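Local coordinates for protein separin (PDB 5U1T) that cleaves the SCC1 subunit of cohesin as a caspase-like cysteine protease at the onset of anaphase, letting sister chromatids separate, at residues A[1522-1526]-A[1586-1592]. Sequence-based numbering, arbitrary orientation.
Sequences CPMVL and VIYGLPI
Met1524, Val1525 and Leu1526 lie antiparallel to Ile1587, Tyr1588 and Gly1589 in the caspase-like catalytic domain of this clan CD protease. Strand 1585-1589 is the one antiparallel member of its mixed sheet; strand 1524-1528 lies between it and strand 1492-1494, and the backbone of Arg1384 pairs along the far edge of strand 1585-1589. Val1525 and Tyr1588 form the hydrogen-bonded pair, each amide reaching the other's carbonyl. Past Gly1589 the chain leaves the strand and passes by Met1524, and Leu1590 N binds Pro1523 O at 2.8 Å, nearly straight at 172°.

The main bump is Met1524. CG stands anti to the backbone N (chi1 -170°), and the chain then bends twice. The folded side chain fills a hollow between Ile1587, Ile1592 and the carbonyl O of Leu1590. SD rests on Ile1587 CG2 at 3.6 Å. CB meets Ile1592 CG2 at 3.7 Å, the two side chains crossing at about a right angle. With an alanine here, CG, SD and CE are gone, and a gap would probably open between Ile1587 and Ile1592.

Gly1589 faces Met1524 without a bump of its own. A CB on it would collide with Pro1523 O, and at this backbone conformation it would also press on the carbonyl O of Tyr1588. Leu1526 lies on the same side of the sheet as Ile1587, its CD1 3.8 Å from Ile1587 CG1, while Val1525 and Tyr1588 share the other face. The first pair touches Val1564 of helix 1564-1571, the second Ile1514 of helix 1513-1519. The Tyr1588 ring extends away from Val1525, and its OH is hydrogen-bonded to His1367. Close to the backbone, Val1525 CG1 lies 4.0 Å from Tyr1588 CB.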
loop_
_atom_site.group_PDB
_atom_site.type_symbol
_atom_site.label_atom_id
_atom_site.label_comp_id
_atom_site.label_asym_id
_atom_site.label_seq_id
_atom_site.Cartn_x
_atom_site.Cartn_y
_atom_site.Cartn_z
ATOM N N CYS A 1522 6.547 -41.099 12.966
ATOM C CA CYS A 1522 7.165 -42.342 12.518
ATOM C C CYS A 1522 8.458 -42.533 13.303
ATOM O O CYS A 1522 9.244 -41.584 13.435
ATOM C CB CYS A 1522 7.441 -42.306 11.009
ATOM S SG CYS A 1522 8.053 -43.847 10.277
ATOM N N PRO A 1523 8.652 -43.744 13.861
ATOM C CA PRO A 1523 9.813 -44.136 14.656
ATOM C C PRO A 1523 10.867 -44.909 13.858
ATOM O O PRO A 1523 11.943 -45.200 14.385
ATOM C CB PRO A 1523 9.188 -45.022 15.737
ATOM C CG PRO A 1523 8.077 -45.686 15.043
ATOM C CD PRO A 1523 7.574 -44.741 13.974
ATOM N N MET A 1524 10.561 -45.248 12.610
ATOM C CA MET A 1524 11.516 -45.936 11.731
ATOM C C MET A 1524 11.021 -45.816 10.304
ATOM O O MET A 1524 9.985 -46.361 9.969
ATOM C CB MET A 1524 11.676 -47.421 12.107
ATOM C CG MET A 1524 12.828 -48.170 11.403
ATOM S SD MET A 1524 12.751 -48.422 9.610
ATOM C CE MET A 1524 11.175 -49.243 9.450
ATOM N N VAL A 1525 11.759 -45.108 9.465
ATOM C CA VAL A 1525 11.360 -44.959 8.079
ATOM C C VAL A 1525 12.541 -45.260 7.178
ATOM O O VAL A 1525 13.659 -44.800 7.412
ATOM C CB VAL A 1525 10.806 -43.553 7.786
ATOM C CG1 VAL A 1525 11.785 -42.478 8.233
ATOM C CG2 VAL A 1525 10.479 -43.413 6.309
ATOM N N LEU A 1526 12.285 -46.065 6.159
ATOM C CA LEU A 1526 13.336 -46.558 5.288
ATOM C C LEU A 1526 13.051 -46.171 3.837
ATOM O O LEU A 1526 11.996 -46.510 3.305
ATOM C CB LEU A 1526 13.449 -48.075 5.452
ATOM C CG LEU A 1526 14.537 -48.898 4.760
ATOM C CD1 LEU A 1526 14.716 -50.251 5.488
ATOM C CD2 LEU A 1526 14.187 -49.136 3.288
ATOM N N VAL A 1586 18.478 -46.354 2.850
ATOM C CA VAL A 1586 18.911 -45.720 4.101
ATOM C C VAL A 1586 17.769 -45.766 5.130
ATOM O O VAL A 1586 16.611 -45.824 4.745
ATOM C CB VAL A 1586 19.370 -44.251 3.850
ATOM C CG1 VAL A 1586 18.262 -43.430 3.165
ATOM C CG2 VAL A 1586 19.852 -43.593 5.133
ATOM N N ILE A 1587 18.087 -45.782 6.423
ATOM C CA ILE A 1587 17.091 -45.797 7.496
ATOM C C ILE A 1587 17.189 -44.580 8.419
ATOM O O ILE A 1587 18.280 -44.203 8.831
ATOM C CB ILE A 1587 17.231 -47.025 8.398
ATOM C CG1 ILE A 1587 17.273 -48.322 7.600
ATOM C CG2 ILE A 1587 16.109 -47.073 9.404
ATOM C CD1 ILE A 1587 17.818 -49.501 8.421
ATOM N N TYR A 1588 16.059 -43.970 8.759
ATOM C CA TYR A 1588 16.035 -42.955 9.809
ATOM C C TYR A 1588 15.171 -43.440 10.983
ATOM O O TYR A 1588 14.175 -44.142 10.769
ATOM C CB TYR A 1588 15.513 -41.618 9.274
ATOM C CG TYR A 1588 16.531 -40.775 8.525
ATOM C CD1 TYR A 1588 16.868 -41.067 7.216
ATOM C CD2 TYR A 1588 17.128 -39.670 9.122
ATOM C CE1 TYR A 1588 17.768 -40.293 6.521
ATOM C CE2 TYR A 1588 18.034 -38.895 8.435
ATOM C CZ TYR A 1588 18.355 -39.216 7.133
ATOM O OH TYR A 1588 19.262 -38.462 6.425
ATOM N N GLY A 1589 15.554 -43.083 12.211
ATOM C CA GLY A 1589 14.798 -43.467 13.390
ATOM C C GLY A 1589 15.478 -44.547 14.214
ATOM O O GLY A 1589 16.704 -44.552 14.355
ATOM N N LEU A 1590 14.685 -45.471 14.754
ATOM C CA LEU A 1590 15.204 -46.534 15.617
ATOM C C LEU A 1590 15.244 -47.902 14.925
ATOM O O LEU A 1590 14.396 -48.211 14.100
ATOM C CB LEU A 1590 14.358 -46.627 16.892
ATOM C CG LEU A 1590 14.180 -45.305 17.637
ATOM C CD1 LEU A 1590 13.492 -45.518 18.979
ATOM C CD2 LEU A 1590 15.527 -44.621 17.808
ATOM N N PRO A 1591 16.226 -48.744 15.273
ATOM C CA PRO A 1591 16.217 -50.063 14.636
ATOM C C PRO A 1591 15.047 -50.925 15.153
ATOM O O PRO A 1591 14.717 -50.919 16.347
ATOM C CB PRO A 1591 17.574 -50.642 15.027
ATOM C CG PRO A 1591 17.894 -49.984 16.319
ATOM C CD PRO A 1591 17.330 -48.601 16.237
ATOM N N ILE A 1592 14.390 -51.638 14.246
ATOM C CA ILE A 1592 13.278 -52.477 14.646
ATOM C C ILE A 1592 13.587 -53.938 14.345
ATOM O O ILE A 1592 14.391 -54.240 13.461
ATOM C CB ILE A 1592 11.965 -52.060 13.941
ATOM C CG1 ILE A 1592 11.977 -52.481 12.467
ATOM C CG2 ILE A 1592 11.750 -50.566 14.082
ATOM C CD1 ILE A 1592 10.625 -52.444 11.798
#